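Glycosyl hydrolase (Rhizobium leguminosarum bv. trifolii, PDB 5NDX) probably hydrolyses O-glycosidic bonds as an alpha-L-iduronidase of glycoside hydrolase family 39, the bacterial orthologue of the human enzyme. Local coordinates at residues A[550-556]-A[589-595]; A[565-569]-A[581-587]. The protein carries 2 engineered substitutions. All coordinates share one frame. Where two conformers were deposited one is given. Residues are numbered along the deposited sequence.

How the contacts relate
The chain starts in the nine-stranded sheet, forms the TIM barrel, completes that sheet and enters a compact C-terminal domain, whose sheets of three and four strands are arranged as in a fibronectin type III sandwich. Residues 550-556, in the middle strand of the three, come first; residues 565-569 follow on the opposing sheet. The chain then turns through 579-580, and 581-587 returns along 565-569, closing contact 2. It next crosses to the first sheet, where 589-595 pairs with 550-556 to close contact 1. Contact 2 is thus nested inside the longer loop of contact 1. Their centres lie about 12 Å apart, and Leu554, Trp556 and Phe591 meet Tyr567 and Val569 across the sandwich.

Contact 1. Residues A[550-556]-A[589-595]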
ATOM      1  N   GLU A 550      -3.622  11.720  26.120  1.00 47.33           N
ATOM      2  CA  GLU A 550      -2.249  11.297  25.904  1.00 46.97           C
ATOM      3  C   GLU A 550      -2.268  10.004  25.131  1.00 43.31           C
ATOM      4  O   GLU A 550      -3.031   9.103  25.458  1.00 41.26           O
ATOM      5  CB  GLU A 550      -1.495  11.074  27.230  1.00 51.56           C
ATOM      6  CG  GLU A 550      -1.078  12.365  27.958  1.00 53.51           C
ATOM      7  CD  GLU A 550       0.017  13.118  27.229  1.00 57.25           C
ATOM      8  OE1 GLU A 550       0.892  12.488  26.588  1.00 55.26           O
ATOM      9  OE2 GLU A 550       0.022  14.370  27.290  1.00 60.00           O
ATOM     10  N   GLU A 551      -1.450   9.919  24.095  1.00 40.21           N
ATOM     11  CA  GLU A 551      -1.357   8.655  23.331  1.00 41.29           C
ATOM     12  C   GLU A 551       0.098   8.366  23.019  1.00 39.74           C
ATOM     13  O   GLU A 551       0.927   9.292  22.972  1.00 40.71           O
ATOM     14  CB  GLU A 551      -2.154   8.733  22.014  1.00 39.29           C
ATOM     15  CG  GLU A 551      -3.647   8.909  22.213  1.00 42.12           C
ATOM     16  CD  GLU A 551      -4.462   9.023  20.924  1.00 41.65           C
ATOM     17  OE1 GLU A 551      -3.871   9.222  19.851  1.00 44.05           O
ATOM     18  OE2 GLU A 551      -5.697   8.942  21.034  1.00 40.60           O
ATOM     19  N   ARG A 552       0.388   7.097  22.765  1.00 38.94           N
ATOM     20  CA  ARG A 552       1.733   6.664  22.315  1.00 38.16           C
ATOM     21  C   ARG A 552       1.641   5.767  21.093  1.00 35.52           C
ATOM     22  O   ARG A 552       0.966   4.759  21.139  1.00 35.45           O
ATOM     23  CB  ARG A 552       2.406   5.894  23.439  1.00 39.31           C
ATOM     24  CG  ARG A 552       2.561   6.684  24.747  1.00 42.22           C
ATOM     25  CD  ARG A 552       3.549   7.847  24.611  1.00 44.00           C
ATOM     26  NE  ARG A 552       3.676   8.612  25.867  1.00 46.33           N
ATOM     27  CZ  ARG A 552       2.879   9.610  26.271  1.00 47.98           C
ATOM     28  NH1 ARG A 552       1.856  10.054  25.546  1.00 48.45           N
ATOM     29  NH2 ARG A 552       3.107  10.184  27.424  1.00 49.24           N
ATOM     30  N   MET A 553       2.298   6.133  20.012  1.00 35.50           N
ATOM     31  CA  MET A 553       2.425   5.300  18.853  1.00 36.59           C
ATOM     32  C   MET A 553       3.693   4.468  18.977  1.00 37.77           C
ATOM     33  O   MET A 553       4.768   5.038  19.180  1.00 38.68           O
ATOM     34  CB  MET A 553       2.509   6.152  17.603  1.00 37.20           C
ATOM     35  CG  MET A 553       2.521   5.362  16.317  1.00 38.20           C
ATOM     36  SD  MET A 553       0.896   4.558  16.150  1.00 39.03           S
ATOM     37  CE  MET A 553       1.303   3.301  14.965  1.00 40.52           C
ATOM     38  N   LEU A 554       3.546   3.146  18.850  1.00 35.07           N
ATOM     39  CA  LEU A 554       4.646   2.192  18.846  1.00 34.07           C
ATOM     40  C   LEU A 554       4.881   1.707  17.416  1.00 34.36           C
ATOM     41  O   LEU A 554       3.904   1.442  16.652  1.00 34.31           O
ATOM     42  CB  LEU A 554       4.323   0.999  19.742  1.00 35.08           C
ATOM     43  CG  LEU A 554       4.446   1.120  21.258  1.00 36.31           C
ATOM     44  CD1 LEU A 554       3.540   2.214  21.786  1.00 38.87           C
ATOM     45  CD2 LEU A 554       4.102  -0.191  21.966  1.00 37.47           C
ATOM     46  N   PHE A 555       6.149   1.559  17.059  1.00 33.15           N
ATOM     47  CA  PHE A 555       6.598   1.048  15.749  1.00 34.20           C
ATOM     48  C   PHE A 555       7.784   0.132  16.036  1.00 34.40           C
ATOM     49  O   PHE A 555       8.595   0.461  16.880  1.00 35.13           O
ATOM     50  CB  PHE A 555       7.035   2.215  14.855  1.00 35.52           C
ATOM     51  CG  PHE A 555       7.547   1.801  13.505  1.00 38.25           C
ATOM     52  CD1 PHE A 555       6.696   1.144  12.577  1.00 39.61           C
ATOM     53  CD2 PHE A 555       8.878   2.115  13.103  1.00 39.87           C
ATOM     54  CE1 PHE A 555       7.148   0.820  11.280  1.00 39.59           C
ATOM     55  CE2 PHE A 555       9.351   1.758  11.824  1.00 41.22           C
ATOM     56  CZ  PHE A 555       8.480   1.110  10.901  1.00 40.98           C
ATOM     57  N   TRP A 556       7.870  -1.005  15.351  1.00 32.07           N
ATOM     58  CA  TRP A 556       8.932  -1.971  15.558  1.00 31.67           C
ATOM     59  C   TRP A 556       9.149  -2.747  14.284  1.00 31.67           C
ATOM     60  O   TRP A 556       8.523  -2.440  13.272  1.00 32.56           O
ATOM     61  CB  TRP A 556       8.627  -2.870  16.762  1.00 32.21           C
ATOM     62  CG  TRP A 556       7.463  -3.748  16.658  1.00 32.95           C
ATOM     63  CD1 TRP A 556       7.438  -5.029  16.236  1.00 32.83           C
ATOM     64  CD2 TRP A 556       6.136  -3.429  17.069  1.00 32.69           C
ATOM     65  NE1 TRP A 556       6.171  -5.531  16.337  1.00 33.92           N
ATOM     66  CE2 TRP A 556       5.349  -4.570  16.846  1.00 33.18           C
ATOM     67  CE3 TRP A 556       5.530  -2.273  17.569  1.00 32.62           C
ATOM     68  CZ2 TRP A 556       3.974  -4.596  17.086  1.00 32.65           C
ATOM     69  CZ3 TRP A 556       4.152  -2.318  17.876  1.00 33.90           C
ATOM     70  CH2 TRP A 556       3.398  -3.485  17.614  1.00 32.44           C
ATOM     71  N   THR A 589       3.480  -4.323  12.489  1.00 31.47           N
ATOM     72  CA  THR A 589       4.376  -3.959  13.571  1.00 31.83           C
ATOM     73  C   THR A 589       4.201  -2.520  13.971  1.00 32.02           C
ATOM     74  O   THR A 589       5.137  -1.750  13.944  1.00 30.84           O
ATOM     75  CB  THR A 589       5.818  -4.215  13.136  1.00 32.76           C
ATOM     76  OG1 THR A 589       6.131  -3.362  12.037  1.00 32.01           O
ATOM     77  CG2 THR A 589       5.981  -5.666  12.741  1.00 32.60           C
ATOM     78  N   ALA A 590       2.979  -2.187  14.386  1.00 32.75           N
ATOM     79  CA  ALA A 590       2.634  -0.855  14.793  1.00 33.48           C
ATOM     80  C   ALA A 590       1.420  -0.912  15.718  1.00 33.75           C
ATOM     81  O   ALA A 590       0.596  -1.806  15.610  1.00 33.75           O
ATOM     82  CB  ALA A 590       2.362   0.024  13.577  1.00 32.94           C
ATOM     83  N   PHE A 591       1.374  -0.016  16.693  1.00 33.77           N
ATOM     84  CA  PHE A 591       0.266   0.017  17.630  1.00 33.78           C
ATOM     85  C   PHE A 591       0.090   1.370  18.274  1.00 33.10           C
ATOM     86  O   PHE A 591       1.033   1.936  18.794  1.00 32.69           O
ATOM     87  CB  PHE A 591       0.466  -1.060  18.697  1.00 34.30           C
ATOM     88  CG  PHE A 591      -0.633  -1.108  19.718  1.00 34.90           C
ATOM     89  CD1 PHE A 591      -1.881  -1.609  19.391  1.00 36.00           C
ATOM     90  CD2 PHE A 591      -0.440  -0.592  21.006  1.00 36.37           C
ATOM     91  CE1 PHE A 591      -2.919  -1.663  20.352  1.00 35.73           C
ATOM     92  CE2 PHE A 591      -1.478  -0.626  21.949  1.00 36.46           C
ATOM     93  CZ  PHE A 591      -2.719  -1.170  21.619  1.00 35.15           C
ATOM     94  N   LEU A 592      -1.127   1.894  18.233  1.00 33.60           N
ATOM     95  CA  LEU A 592      -1.458   3.125  18.913  1.00 33.83           C
ATOM     96  C   LEU A 592      -2.033   2.817  20.307  1.00 35.13           C
ATOM     97  O   LEU A 592      -3.060   2.157  20.407  1.00 35.37           O
ATOM     98  CB  LEU A 592      -2.440   4.018  18.089  1.00 34.92           C
ATOM     99  CG  LEU A 592      -2.503   5.285  18.980  1.00 37.69           C
ATOM    100  CD1 LEU A 592      -1.767   6.476  18.429  1.00 39.96           C
ATOM    101  CD2 LEU A 592      -3.770   5.595  19.698  1.00 38.41           C
ATOM    102  N   HIS A 593      -1.352   3.248  21.385  1.00 35.25           N
ATOM    103  CA  HIS A 593      -1.860   3.053  22.748  1.00 37.79           C
ATOM    104  C   HIS A 593      -2.426   4.348  23.327  1.00 39.01           C
ATOM    105  O   HIS A 593      -1.737   5.368  23.296  1.00 40.15           O
ATOM    106  CB  HIS A 593      -0.728   2.609  23.698  1.00 42.04           C
ATOM    107  CG  HIS A 593      -1.237   2.182  25.040  1.00 43.48           C
ATOM    108  ND1 HIS A 593      -0.637   2.553  26.229  1.00 43.44           N
ATOM    109  CD2 HIS A 593      -2.334   1.452  25.376  1.00 42.95           C
ATOM    110  CE1 HIS A 593      -1.306   2.012  27.237  1.00 43.17           C
ATOM    111  NE2 HIS A 593      -2.350   1.360  26.752  1.00 44.08           N
ATOM    112  N   MET A 594      -3.628   4.291  23.874  1.00 40.72           N
ATOM    113  CA  MET A 594      -4.337   5.435  24.467  0.50 44.11           C
ATOM    114  C   MET A 594      -4.122   5.455  26.003  1.00 44.18           C
ATOM    115  O   MET A 594      -4.176   4.397  26.652  1.00 42.25           O
ATOM    116  CB  MET A 594      -5.847   5.316  24.165  0.50 46.88           C
ATOM    117  CG  MET A 594      -6.216   5.035  22.689  0.50 48.72           C
ATOM    118  SD  MET A 594      -7.991   4.721  22.357  0.50 51.63           S
ATOM    119  CE  MET A 594      -8.574   6.396  22.623  0.50 52.81           C
ATOM    120  N   SER A 595      -3.896   6.639  26.564  1.00 46.49           N
ATOM    121  CA  SER A 595      -3.842   6.855  28.031  1.00 48.28           C
ATOM    122  C   SER A 595      -2.828   5.963  28.741  1.00 47.13           C
ATOM    123  O   SER A 595      -3.198   5.101  29.511  1.00 48.72           O
ATOM    124  CB  SER A 595      -5.244   6.656  28.613  1.00 50.36           C
ATOM    125  OG  SER A 595      -6.138   7.535  27.942  1.00 51.21           O
TER
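A ladder of backbone hydrogen bonds defines this antiparallel pair. Arg552 N to His593 O and His593 N to Arg552 O both measure 2.8 Å; Leu554 N reaches Phe591 O at 2.8 Å, and Phe591 N returns to Leu554 O at 2.9 Å. The ladder ends with Ser595 N to Glu550 O (2.8 Å) and, at the other end, Trp556 N to Thr589 O (3.2 Å), beside which Thr589 OG1 donates to Trp556 O at 2.8 Å. Within 550-556, Arg552 NH1 forms a 2.8 Å salt bridge with Glu550 OE1; Glu550 also pairs with Arg542. The Thr589 CB lies over the five-membered ring of Trp556, a CH-pi contact with its centroid, while Trp556 CH2 packs on Phe591 CB at 4.0 Å. On the face bearing Met553, Ala590 and Leu592, Met553 CE meets Ala590 CB at 3.7 Å and Met553 SD meets Leu592 CB at 3.9 Å. As in a fibronectin type III sheet, 549-557 is the central strand, bonded along its other edge to 536-545. Helix 36-45 packs against Met553 and Leu592, helix 480-489 against Leu592 and Met594, whereas Trp556 turns to Tyr567 of the opposing sheet.

Contact 2. Residues A[565-569]-A[581-587]; sequences IFYDV and VSSAPLI. Unlike the reference sequence in segment 581-587: Ser583 (reference Pro).
The strand 566-569 runs antiparallel to an irregular segment, 581-587, pairing as beta structure at a single bridge. The strand is uniformly extended (phi about -110 to -120°, psi 129 to 149°), whereas psi falls to -17° at Val581, -59° at Ser583 and -17° at Ile587, where the extended run 584-586 ends. Tyr567 and Leu586 form the hydrogen-bonded pair (CA to CA 4.9 Å), with Tyr567 N to Leu586 O at 2.8 Å and Leu586 N to Tyr567 O at 3.1 Å. Beyond it the register slips, Val569 facing Ser582 (CA to CA 5.2 Å), because 583-584 loops outward, turning at Ser583 (reference Pro), which is out of reach. Ser582 (chi1 p, 48°) substitutes for a backbone acceptor: its CB points toward the strand and OG accepts Val569 N at 2.9 Å, while Val569 O receives Val581 N at 2.9 Å and, weakly, Ser582 N at 3.3 Å. This is the irregular edge of the four-stranded sheet of a fibronectin type III-like sandwich, where the chain leaves strand 579-580 for the other sheet. Phe566 (chi1 m, chi2 89°) sets its ring CE2 3.3 Å from CG2 of Ile587 (p, t) and CD2 3.8 Å from Pro585 CB. Leu586 (m, t) brings CD1 to 4.0 Å from CG2 of Val569 (chi1 t), whose CG1 packs on Val581 CG1, also at 4.0 Å; the Tyr567 ring (m, chi2 -84°) meets Trp556 edge-to-face. Water 2 lies 2.7 Å from Asp568 OD1 and Ser582 OG and 3.0 Å from Ala584 O; water 1 donates to Ile565 O (2.6 Å) and Ile587 O (2.7 Å), where direct pairing stops.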
ATOM      1  N   ILE A 565       2.933 -14.651  12.065  1.00 35.50           N
ATOM      2  CA  ILE A 565       3.333 -14.069  13.337  1.00 35.24           C
ATOM      3  C   ILE A 565       2.423 -12.918  13.734  1.00 33.24           C
ATOM      4  O   ILE A 565       2.155 -12.029  12.921  1.00 34.44           O
ATOM      5  CB  ILE A 565       4.775 -13.545  13.277  1.00 35.03           C
ATOM      6  CG1 ILE A 565       5.728 -14.668  12.846  1.00 37.29           C
ATOM      7  CG2 ILE A 565       5.204 -13.028  14.649  1.00 36.11           C
ATOM      8  CD1 ILE A 565       5.776 -15.917  13.765  1.00 36.54           C
ATOM      9  N   PHE A 566       1.963 -12.957  14.978  1.00 31.98           N
ATOM     10  CA  PHE A 566       1.103 -11.955  15.574  1.00 35.37           C
ATOM     11  C   PHE A 566       1.765 -11.305  16.792  1.00 36.24           C
ATOM     12  O   PHE A 566       2.465 -11.984  17.543  1.00 40.84           O
ATOM     13  CB  PHE A 566      -0.174 -12.658  16.042  1.00 37.83           C
ATOM     14  CG  PHE A 566      -0.903 -13.323  14.929  1.00 40.15           C
ATOM     15  CD1 PHE A 566      -0.628 -14.620  14.584  1.00 41.57           C
ATOM     16  CD2 PHE A 566      -1.830 -12.605  14.182  1.00 43.79           C
ATOM     17  CE1 PHE A 566      -1.309 -15.228  13.552  1.00 43.69           C
ATOM     18  CE2 PHE A 566      -2.515 -13.222  13.151  1.00 45.72           C
ATOM     19  CZ  PHE A 566      -2.239 -14.525  12.832  1.00 42.40           C
ATOM     20  N   TYR A 567       1.537 -10.018  17.011  1.00 33.59           N
ATOM     21  CA  TYR A 567       2.192  -9.285  18.112  1.00 33.24           C
ATOM     22  C   TYR A 567       1.164  -8.897  19.167  1.00 35.21           C
ATOM     23  O   TYR A 567      -0.019  -8.604  18.858  1.00 33.14           O
ATOM     24  CB  TYR A 567       2.960  -8.054  17.599  1.00 31.92           C
ATOM     25  CG  TYR A 567       3.975  -8.408  16.566  1.00 32.82           C
ATOM     26  CD1 TYR A 567       5.253  -8.851  16.920  1.00 32.35           C
ATOM     27  CD2 TYR A 567       3.642  -8.421  15.224  1.00 33.62           C
ATOM     28  CE1 TYR A 567       6.172  -9.250  15.935  1.00 33.63           C
ATOM     29  CE2 TYR A 567       4.552  -8.810  14.243  1.00 34.88           C
ATOM     30  CZ  TYR A 567       5.840  -9.218  14.606  1.00 36.07           C
ATOM     31  OH  TYR A 567       6.715  -9.614  13.601  1.00 36.66           O
ATOM     32  N   ASP A 568       1.608  -8.959  20.415  1.00 37.10           N
ATOM     33  CA  ASP A 568       0.918  -8.360  21.551  1.00 39.88           C
ATOM     34  C   ASP A 568       1.771  -7.208  22.050  1.00 40.63           C
ATOM     35  O   ASP A 568       3.007  -7.240  21.965  1.00 38.90           O
ATOM     36  CB  ASP A 568       0.832  -9.373  22.672  1.00 43.79           C
ATOM     37  CG  ASP A 568      -0.048 -10.570  22.317  1.00 46.83           C
ATOM     38  OD1 ASP A 568      -0.986 -10.452  21.492  1.00 47.66           O
ATOM     39  OD2 ASP A 568       0.236 -11.642  22.868  1.00 52.72           O
ATOM     40  N   VAL A 569       1.097  -6.207  22.571  1.00 40.21           N
ATOM     41  CA  VAL A 569       1.715  -5.077  23.202  1.00 40.27           C
ATOM     42  C   VAL A 569       1.335  -5.137  24.650  1.00 41.04           C
ATOM     43  O   VAL A 569       0.146  -5.289  24.975  1.00 39.76           O
ATOM     44  CB  VAL A 569       1.244  -3.755  22.612  1.00 37.71           C
ATOM     45  CG1 VAL A 569       1.863  -2.598  23.384  1.00 36.30           C
ATOM     46  CG2 VAL A 569       1.639  -3.668  21.158  1.00 37.22           C
ATOM     47  N   VAL A 581      -2.212  -4.982  26.597  1.00 47.02           N
ATOM     48  CA  VAL A 581      -2.930  -3.741  26.337  1.00 47.47           C
ATOM     49  C   VAL A 581      -3.460  -3.689  24.865  1.00 48.72           C
ATOM     50  O   VAL A 581      -4.340  -2.918  24.542  1.00 49.62           O
ATOM     51  CB  VAL A 581      -1.914  -2.659  26.725  1.00 51.69           C
ATOM     52  CG1 VAL A 581      -1.362  -1.838  25.552  1.00 50.71           C
ATOM     53  CG2 VAL A 581      -2.332  -1.904  27.976  1.00 50.88           C
ATOM     54  N   SER A 582      -2.943  -4.533  23.979  1.00 45.13           N
ATOM     55  CA  SER A 582      -3.481  -4.660  22.635  1.00 43.71           C
ATOM     56  C   SER A 582      -4.752  -5.536  22.703  1.00 44.97           C
ATOM     57  O   SER A 582      -4.860  -6.437  23.526  1.00 48.54           O
ATOM     58  CB  SER A 582      -2.397  -5.247  21.722  1.00 40.37           C
ATOM     59  OG  SER A 582      -1.776  -6.375  22.304  1.00 36.34           O
ATOM     60  N   SER A 583      -5.732  -5.274  21.867  1.00 46.50           N
ATOM     61  CA  SER A 583      -7.010  -6.001  21.988  1.00 49.46           C
ATOM     62  C   SER A 583      -6.978  -7.166  21.008  1.00 51.33           C
ATOM     63  O   SER A 583      -6.977  -8.314  21.410  1.00 66.33           O
ATOM     64  CB  SER A 583      -8.217  -5.063  21.823  1.00 47.94           C
ATOM     65  OG  SER A 583      -7.985  -4.113  20.794  1.00 47.78           O
ATOM     66  N   ALA A 584      -6.808  -6.883  19.744  1.00 46.95           N
ATOM     67  CA  ALA A 584      -6.688  -7.928  18.730  1.00 45.64           C
ATOM     68  C   ALA A 584      -5.207  -8.233  18.491  1.00 44.67           C
ATOM     69  O   ALA A 584      -4.390  -7.340  18.599  1.00 44.24           O
ATOM     70  CB  ALA A 584      -7.324  -7.436  17.450  1.00 47.21           C
ATOM     71  N   PRO A 585      -4.863  -9.488  18.174  1.00 42.50           N
ATOM     72  CA  PRO A 585      -3.535  -9.856  17.671  1.00 42.00           C
ATOM     73  C   PRO A 585      -3.139  -9.062  16.432  1.00 39.82           C
ATOM     74  O   PRO A 585      -3.950  -8.899  15.506  1.00 38.53           O
ATOM     75  CB  PRO A 585      -3.706 -11.329  17.289  1.00 42.81           C
ATOM     76  CG  PRO A 585      -4.820 -11.800  18.148  1.00 44.27           C
ATOM     77  CD  PRO A 585      -5.761 -10.652  18.202  1.00 41.64           C
ATOM     78  N   LEU A 586      -1.928  -8.530  16.432  1.00 35.07           N
ATOM     79  CA  LEU A 586      -1.540  -7.584  15.412  1.00 34.24           C
ATOM     80  C   LEU A 586      -0.729  -8.319  14.404  1.00 34.08           C
ATOM     81  O   LEU A 586       0.293  -8.935  14.763  1.00 34.03           O
ATOM     82  CB  LEU A 586      -0.695  -6.482  16.015  1.00 35.33           C
ATOM     83  CG  LEU A 586      -1.412  -5.620  17.050  1.00 35.53           C
ATOM     84  CD1 LEU A 586      -0.383  -4.885  17.908  1.00 35.46           C
ATOM     85  CD2 LEU A 586      -2.392  -4.659  16.331  1.00 35.87           C
ATOM     86  N   ILE A 587      -1.073  -8.230  13.136  1.00 32.44           N
ATOM     87  CA  ILE A 587      -0.127  -8.739  12.130  1.00 34.92           C
ATOM     88  C   ILE A 587       0.902  -7.707  11.613  1.00 34.07           C
ATOM     89  O   ILE A 587       1.896  -8.108  10.998  1.00 31.69           O
ATOM     90  CB  ILE A 587      -0.788  -9.435  10.935  1.00 38.98           C
ATOM     91  CG1 ILE A 587      -1.662  -8.469  10.184  1.00 41.63           C
ATOM     92  CG2 ILE A 587      -1.583 -10.642  11.389  1.00 42.32           C
ATOM     93  CD1 ILE A 587      -2.268  -9.130   8.960  1.00 47.68           C
TER
HETATM   94  O   HOH W   1       3.021 -10.564  10.979  1.00 33.17           O
HETATM   95  O   HOH W   2      -2.531  -8.347  20.669  1.00 45.34           O